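Local coordinates for cytoplasmic protein (Cryptococcus neoformans var. grubii serotype A, PDB 7LPO), which probably hydrolyses the beta-glucosidic bond of steryl glucosides, as a sterylglucosidase of glycoside hydrolase family 5, at residues F682-K688 with V714-A718; Y706-P712 with Q748-Y754. Numbering follows the deposited sequence.

Interaction 1 (F682-K688 with V714-A718); sequences FDITSTK and VHYAA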
loop_
_atom_site.group_PDB
_atom_site.type_symbol
_atom_site.label_atom_id
_atom_site.label_comp_id
_atom_site.label_asym_id
_atom_site.label_seq_id
_atom_site.Cartn_x
_atom_site.Cartn_y
_atom_site.Cartn_z
ATOM N N PHE A 682 -0.474 -7.262 -24.067
ATOM C CA PHE A 682 -1.647 -6.501 -24.463
ATOM C C PHE A 682 -1.184 -5.162 -25.006
ATOM O O PHE A 682 -0.361 -4.489 -24.378
ATOM C CB PHE A 682 -2.602 -6.293 -23.287
ATOM C CG PHE A 682 -3.745 -5.369 -23.595
ATOM C CD1 PHE A 682 -4.707 -5.724 -24.522
ATOM C CD2 PHE A 682 -3.855 -4.149 -22.958
ATOM C CE1 PHE A 682 -5.765 -4.888 -24.802
ATOM C CE2 PHE A 682 -4.909 -3.303 -23.235
ATOM C CZ PHE A 682 -5.865 -3.670 -24.159
ATOM N N ASP A 683 -1.727 -4.781 -26.157
ATOM C CA ASP A 683 -1.405 -3.526 -26.820
ATOM C C ASP A 683 -2.686 -2.716 -26.979
ATOM O O ASP A 683 -3.618 -3.143 -27.668
ATOM C CB ASP A 683 -0.746 -3.794 -28.169
ATOM C CG ASP A 683 -0.398 -2.526 -28.907
ATOM O OD1 ASP A 683 0.431 -1.743 -28.388
ATOM O OD2 ASP A 683 -0.952 -2.320 -30.006
ATOM N N ILE A 684 -2.720 -1.537 -26.359
ATOM C CA ILE A 684 -3.933 -0.722 -26.386
ATOM C C ILE A 684 -4.277 -0.308 -27.813
ATOM O O ILE A 684 -5.436 -0.381 -28.235
ATOM C CB ILE A 684 -3.776 0.514 -25.484
ATOM C CG1 ILE A 684 -3.803 0.122 -24.009
ATOM C CG2 ILE A 684 -4.886 1.517 -25.794
ATOM C CD1 ILE A 684 -3.395 1.274 -23.068
ATOM N N THR A 685 -3.283 0.157 -28.572
ATOM C CA THR A 685 -3.568 0.769 -29.868
ATOM C C THR A 685 -4.188 -0.236 -30.837
ATOM O O THR A 685 -5.185 0.059 -31.504
ATOM C CB THR A 685 -2.287 1.367 -30.449
ATOM O OG1 THR A 685 -1.700 2.254 -29.491
ATOM C CG2 THR A 685 -2.577 2.139 -31.732
ATOM N N SER A 686 -3.614 -1.431 -30.933
ATOM C CA SER A 686 -4.151 -2.446 -31.834
ATOM C C SER A 686 -5.258 -3.285 -31.206
ATOM O O SER A 686 -6.027 -3.919 -31.940
ATOM C CB SER A 686 -3.035 -3.382 -32.298
ATOM O OG SER A 686 -2.538 -4.153 -31.210
ATOM N N THR A 687 -5.359 -3.292 -29.878
ATOM C CA THR A 687 -6.226 -4.156 -29.082
ATOM C C THR A 687 -5.721 -5.589 -29.046
ATOM O O THR A 687 -6.360 -6.438 -28.416
ATOM C CB THR A 687 -7.688 -4.176 -29.560
ATOM O OG1 THR A 687 -7.817 -5.007 -30.722
ATOM C CG2 THR A 687 -8.165 -2.768 -29.881
ATOM N N LYS A 688 -4.574 -5.878 -29.656
ATOM C CA LYS A 688 -4.086 -7.246 -29.741
ATOM C C LYS A 688 -3.720 -7.779 -28.366
ATOM O O LYS A 688 -3.010 -7.123 -27.598
ATOM C CB LYS A 688 -2.881 -7.312 -30.674
ATOM C CG LYS A 688 -3.279 -7.194 -32.144
ATOM C CD LYS A 688 -2.083 -6.936 -33.032
ATOM C CE LYS A 688 -2.310 -7.507 -34.422
ATOM N NZ LYS A 688 -1.095 -7.315 -35.282
ATOM N N VAL A 714 -14.479 -2.261 -22.703
ATOM C CA VAL A 714 -13.710 -1.031 -22.872
ATOM C C VAL A 714 -12.847 -1.087 -24.125
ATOM O O VAL A 714 -12.653 -0.071 -24.804
ATOM C CB VAL A 714 -12.858 -0.776 -21.611
ATOM C CG1 VAL A 714 -11.678 0.094 -21.932
ATOM C CG2 VAL A 714 -13.699 -0.171 -20.517
ATOM N N HIS A 715 -12.297 -2.264 -24.442
ATOM C CA HIS A 715 -11.429 -2.421 -25.600
ATOM C C HIS A 715 -12.051 -3.199 -26.750
ATOM O O HIS A 715 -11.606 -3.037 -27.893
ATOM C CB HIS A 715 -10.131 -3.148 -25.210
ATOM C CG HIS A 715 -9.244 -2.356 -24.308
ATOM N ND1 HIS A 715 -8.467 -1.313 -24.762
ATOM C CD2 HIS A 715 -9.029 -2.438 -22.976
ATOM C CE1 HIS A 715 -7.799 -0.793 -23.749
ATOM N NE2 HIS A 715 -8.125 -1.455 -22.652
ATOM N N TYR A 716 -13.028 -4.058 -26.482
ATOM C CA TYR A 716 -13.458 -5.059 -27.447
ATOM C C TYR A 716 -14.945 -4.985 -27.782
ATOM O O TYR A 716 -15.433 -5.815 -28.556
ATOM C CB TYR A 716 -13.110 -6.456 -26.920
ATOM C CG TYR A 716 -11.618 -6.706 -26.761
ATOM C CD1 TYR A 716 -10.782 -6.767 -27.868
ATOM C CD2 TYR A 716 -11.052 -6.882 -25.511
ATOM C CE1 TYR A 716 -9.424 -6.994 -27.732
ATOM C CE2 TYR A 716 -9.691 -7.122 -25.364
ATOM C CZ TYR A 716 -8.882 -7.171 -26.478
ATOM O OH TYR A 716 -7.534 -7.401 -26.341
ATOM N N ALA A 717 -15.676 -4.022 -27.240
ATOM C CA ALA A 717 -17.089 -3.914 -27.562
ATOM C C ALA A 717 -17.281 -3.535 -29.029
ATOM O O ALA A 717 -16.433 -2.884 -29.649
ATOM C CB ALA A 717 -17.764 -2.875 -26.666
ATOM N N ALA A 718 -18.414 -3.959 -29.589
ATOM C CA ALA A 718 -18.776 -3.520 -30.931
ATOM C C ALA A 718 -18.929 -2.006 -30.982
ATOM O O ALA A 718 -18.425 -1.351 -31.901
ATOM C CB ALA A 718 -20.068 -4.203 -31.378
HETATM O O HOH W 1 -8.022 -0.045 -27.251
#
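One direct hydrogen bond joins the two segments: the hydroxyl of Tyr-716 donates to the backbone carbonyl of Thr-687, with OH and O 2.6 Å apart. A second, indirect link runs through water 1, which donates to Ile-684 O (2.8 Å) and lies 2.8 Å from His-715 ND1. Aromatic contacts lie beside these polar ones. The edge of Phe-682 points at the face of His-715 in a T-shaped pair, centroids 4.7 Å apart and planes at 76°, and Phe-682 CE1 comes within 4.2 Å of Tyr-716 CZ. Segment 682-688 is the turn of a beta-hairpin between strands 676-682 and 689-696, in the C-terminal domain of this family 5 enzyme, and it meets the end of the short helix 713-716. Bonds within the turn fix its shape: Asp-683 OD2 accepts from Ser-686 N (3.0 Å), an Asx motif, and Ser-686 OG accepts from Lys-688 N (3.1 Å), an ST turn. Asp-683 N to Lys-688 O (3.0 Å) closes its base. Ile-684 CG1 makes a van der Waals contact with His-715 CE1 at 4.1 Å. Ile-684 also touches Gln-550 and Asp-554 of helix 547-559.

Interaction 2 (Y706-P712 with Q748-Y754); sequences YTEIYLP and QTLRWWY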
loop_
_atom_site.group_PDB
_atom_site.type_symbol
_atom_site.label_atom_id
_atom_site.label_comp_id
_atom_site.label_asym_id
_atom_site.label_seq_id
_atom_site.Cartn_x
_atom_site.Cartn_y
_atom_site.Cartn_z
ATOM N N TYR A 706 -11.978 -25.437 -17.228
ATOM C CA TYR A 706 -11.449 -24.804 -18.420
ATOM C C TYR A 706 -10.840 -23.465 -18.028
ATOM O O TYR A 706 -10.967 -22.998 -16.892
ATOM C CB TYR A 706 -12.559 -24.608 -19.459
ATOM C CG TYR A 706 -13.775 -24.022 -18.814
ATOM C CD1 TYR A 706 -13.891 -22.654 -18.644
ATOM C CD2 TYR A 706 -14.784 -24.835 -18.312
ATOM C CE1 TYR A 706 -14.985 -22.102 -18.018
ATOM C CE2 TYR A 706 -15.894 -24.289 -17.672
ATOM C CZ TYR A 706 -15.985 -22.922 -17.536
ATOM O OH TYR A 706 -17.066 -22.349 -16.911
ATOM N N THR A 707 -10.189 -22.836 -18.996
ATOM C CA THR A 707 -9.592 -21.527 -18.811
ATOM C C THR A 707 -10.619 -20.433 -19.078
ATOM O O THR A 707 -11.397 -20.511 -20.036
ATOM C CB THR A 707 -8.391 -21.378 -19.741
ATOM O OG1 THR A 707 -7.411 -22.368 -19.401
ATOM C CG2 THR A 707 -7.781 -19.997 -19.645
ATOM N N GLU A 708 -10.626 -19.423 -18.209
ATOM C CA GLU A 708 -11.530 -18.287 -18.302
ATOM C C GLU A 708 -10.707 -17.014 -18.405
ATOM O O GLU A 708 -9.793 -16.793 -17.606
ATOM C CB GLU A 708 -12.461 -18.185 -17.092
ATOM C CG GLU A 708 -13.395 -19.358 -16.923
ATOM C CD GLU A 708 -14.313 -19.211 -15.712
ATOM O OE1 GLU A 708 -15.206 -18.333 -15.746
ATOM O OE2 GLU A 708 -14.139 -19.976 -14.735
ATOM N N ILE A 709 -11.045 -16.184 -19.381
ATOM C CA ILE A 709 -10.339 -14.949 -19.673
ATOM C C ILE A 709 -11.356 -13.818 -19.671
ATOM O O ILE A 709 -12.449 -13.956 -20.229
ATOM C CB ILE A 709 -9.603 -15.031 -21.032
ATOM C CG1 ILE A 709 -8.349 -15.894 -20.890
ATOM C CG2 ILE A 709 -9.276 -13.646 -21.539
ATOM C CD1 ILE A 709 -7.845 -16.479 -22.214
ATOM N N TYR A 710 -10.999 -12.705 -19.037
ATOM C CA TYR A 710 -11.807 -11.493 -19.067
ATOM C C TYR A 710 -11.449 -10.677 -20.303
ATOM O O TYR A 710 -10.274 -10.375 -20.531
ATOM C CB TYR A 710 -11.573 -10.670 -17.797
ATOM C CG TYR A 710 -12.133 -9.263 -17.837
ATOM C CD1 TYR A 710 -13.496 -9.031 -17.713
ATOM C CD2 TYR A 710 -11.294 -8.167 -17.974
ATOM C CE1 TYR A 710 -14.007 -7.742 -17.743
ATOM C CE2 TYR A 710 -11.790 -6.891 -18.015
ATOM C CZ TYR A 710 -13.149 -6.675 -17.894
ATOM O OH TYR A 710 -13.648 -5.395 -17.913
ATOM N N LEU A 711 -12.457 -10.319 -21.095
ATOM C CA LEU A 711 -12.255 -9.454 -22.258
ATOM C C LEU A 711 -13.086 -8.186 -22.106
ATOM O O LEU A 711 -14.324 -8.238 -22.228
ATOM C CB LEU A 711 -12.627 -10.182 -23.547
ATOM C CG LEU A 711 -11.817 -11.433 -23.894
ATOM C CD1 LEU A 711 -12.454 -12.114 -25.098
ATOM C CD2 LEU A 711 -10.366 -11.116 -24.169
ATOM N N PRO A 712 -12.471 -7.032 -21.855
ATOM C CA PRO A 712 -13.262 -5.847 -21.484
ATOM C C PRO A 712 -13.989 -5.220 -22.669
ATOM O O PRO A 712 -13.416 -5.018 -23.744
ATOM C CB PRO A 712 -12.217 -4.888 -20.896
ATOM C CG PRO A 712 -10.923 -5.290 -21.557
ATOM C CD PRO A 712 -11.021 -6.785 -21.811
ATOM N N GLN A 748 -18.473 -10.395 -21.019
ATOM C CA GLN A 748 -17.054 -10.070 -21.052
ATOM C C GLN A 748 -16.172 -11.269 -20.707
ATOM O O GLN A 748 -15.022 -11.089 -20.287
ATOM C CB GLN A 748 -16.762 -8.911 -20.099
ATOM C CG GLN A 748 -17.372 -7.589 -20.543
ATOM C CD GLN A 748 -17.040 -6.457 -19.597
ATOM O OE1 GLN A 748 -16.300 -5.535 -19.944
ATOM N NE2 GLN A 748 -17.580 -6.525 -18.386
ATOM N N THR A 749 -16.678 -12.480 -20.891
ATOM C CA THR A 749 -15.976 -13.700 -20.521
ATOM C C THR A 749 -15.679 -14.527 -21.761
ATOM O O THR A 749 -16.565 -14.744 -22.596
ATOM C CB THR A 749 -16.805 -14.536 -19.538
ATOM O OG1 THR A 749 -17.218 -13.721 -18.433
ATOM C CG2 THR A 749 -16.000 -15.729 -19.009
ATOM N N LEU A 750 -14.435 -14.985 -21.871
ATOM C CA LEU A 750 -14.020 -15.965 -22.862
ATOM C C LEU A 750 -13.711 -17.274 -22.149
ATOM O O LEU A 750 -12.986 -17.282 -21.148
ATOM C CB LEU A 750 -12.794 -15.473 -23.627
ATOM C CG LEU A 750 -12.070 -16.512 -24.479
ATOM C CD1 LEU A 750 -13.007 -17.096 -25.502
ATOM C CD2 LEU A 750 -10.883 -15.866 -25.145
ATOM N N ARG A 751 -14.266 -18.373 -22.654
ATOM C CA ARG A 751 -14.068 -19.696 -22.076
ATOM C C ARG A 751 -13.321 -20.548 -23.084
ATOM O O ARG A 751 -13.691 -20.582 -24.258
ATOM C CB ARG A 751 -15.403 -20.345 -21.705
ATOM C CG ARG A 751 -16.139 -19.591 -20.615
ATOM C CD ARG A 751 -17.303 -20.389 -20.044
ATOM N NE ARG A 751 -17.879 -19.710 -18.882
ATOM C CZ ARG A 751 -18.874 -18.827 -18.949
ATOM N NH1 ARG A 751 -19.418 -18.522 -20.122
ATOM N NH2 ARG A 751 -19.332 -18.251 -17.845
ATOM N N TRP A 752 -12.279 -21.238 -22.624
ATOM C CA TRP A 752 -11.310 -21.889 -23.499
ATOM C C TRP A 752 -11.063 -23.311 -23.009
ATOM O O TRP A 752 -10.378 -23.522 -22.000
ATOM C CB TRP A 752 -10.022 -21.073 -23.538
ATOM C CG TRP A 752 -8.993 -21.568 -24.498
ATOM C CD1 TRP A 752 -9.186 -22.405 -25.559
ATOM C CD2 TRP A 752 -7.597 -21.249 -24.491
ATOM N NE1 TRP A 752 -7.998 -22.628 -26.209
ATOM C CE2 TRP A 752 -7.007 -21.931 -25.568
ATOM C CE3 TRP A 752 -6.791 -20.455 -23.674
ATOM C CZ2 TRP A 752 -5.653 -21.837 -25.853
ATOM C CZ3 TRP A 752 -5.450 -20.367 -23.957
ATOM C CH2 TRP A 752 -4.894 -21.048 -25.038
ATOM N N TRP A 753 -11.643 -24.281 -23.714
ATOM C CA TRP A 753 -11.432 -25.693 -23.434
ATOM C C TRP A 753 -10.316 -26.221 -24.321
ATOM O O TRP A 753 -10.240 -25.876 -25.507
ATOM C CB TRP A 753 -12.690 -26.522 -23.701
ATOM C CG TRP A 753 -13.895 -26.205 -22.870
ATOM C CD1 TRP A 753 -14.333 -26.886 -21.777
ATOM C CD2 TRP A 753 -14.838 -25.159 -23.095
ATOM N NE1 TRP A 753 -15.487 -26.324 -21.296
ATOM C CE2 TRP A 753 -15.816 -25.255 -22.086
ATOM C CE3 TRP A 753 -14.951 -24.145 -24.049
ATOM C CZ2 TRP A 753 -16.886 -24.375 -22.003
ATOM C CZ3 TRP A 753 -16.016 -23.275 -23.966
ATOM C CH2 TRP A 753 -16.967 -23.395 -22.957
ATOM N N TYR A 754 -9.460 -27.072 -23.760
ATOM C CA TYR A 754 -8.448 -27.727 -24.577
ATOM C C TYR A 754 -8.023 -29.017 -23.902
ATOM O O TYR A 754 -8.134 -29.137 -22.677
ATOM C CB TYR A 754 -7.225 -26.821 -24.820
ATOM C CG TYR A 754 -6.741 -26.012 -23.634
ATOM C CD1 TYR A 754 -6.116 -26.621 -22.555
ATOM C CD2 TYR A 754 -6.881 -24.631 -23.615
ATOM C CE1 TYR A 754 -5.671 -25.871 -21.470
ATOM C CE2 TYR A 754 -6.439 -23.879 -22.547
ATOM C CZ TYR A 754 -5.831 -24.501 -21.482
ATOM O OH TYR A 754 -5.392 -23.738 -20.427
#
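Strands 707-710 and 749-753 run antiparallel, their N-to-C directions 156° apart and their axes approaching to 4.7 Å. The hydrogen-bonded pairs are Thr-707 with Trp-752 (Thr-707 N to Trp-752 O 3.1 Å, Trp-752 N to Thr-707 O 2.8 Å) and Ile-709 with Leu-750 (Ile-709 N to Leu-750 O and Leu-750 N to Ile-709 O, 2.8 Å each); Leu-711 N to Gln-748 O, 2.8 Å, extends the ladder. Side chains divide between the two faces. On one, Ile-709 CB lies 4.1 Å from Leu-750 CB, and Thr-707 OG1 donates to Tyr-754 OH at 2.6 Å. On the other, Glu-708 OE1 and Arg-751 NE, 4.3 Å apart, are beyond salt-bridge range; Glu-708 pairs instead with Arg-34, and Arg-751 with Asp-646 and Gln-746. At the strand end Tyr-706 CB sits over the five-membered ring of Trp-753, 3.9 Å from its centroid and 17° off the normal, a CH-pi contact. Because Ile-709, Leu-750 and Trp-752 all touch Ile-766 of strand 761-770 in the four-stranded sheet, the pairing fits one layer of the beta-sandwich C-terminal domain of such family 5 enzymes.

The segments alternate along the chain, so that 706-712 lies between the halves of interaction 1 and 714-718 between those of interaction 2. The two contacts, their centres about 16 Å apart, meet directly where strand 707-710 runs into helix 713-716: Tyr-716 CD2 packs 4.2 Å from Leu-711 CB. Pro-712 occupies the N-cap position of that helix, and Gln-748 OE1 of interaction 2 accepts from Phe-713 N, tying the second strand to the helix start. Pro-668 is touched by Phe-682 and Tyr-716 from one contact and Pro-712 from the other. Both centres lie about 29 to 30 Å from the centre of the chain, in the C-terminal domain.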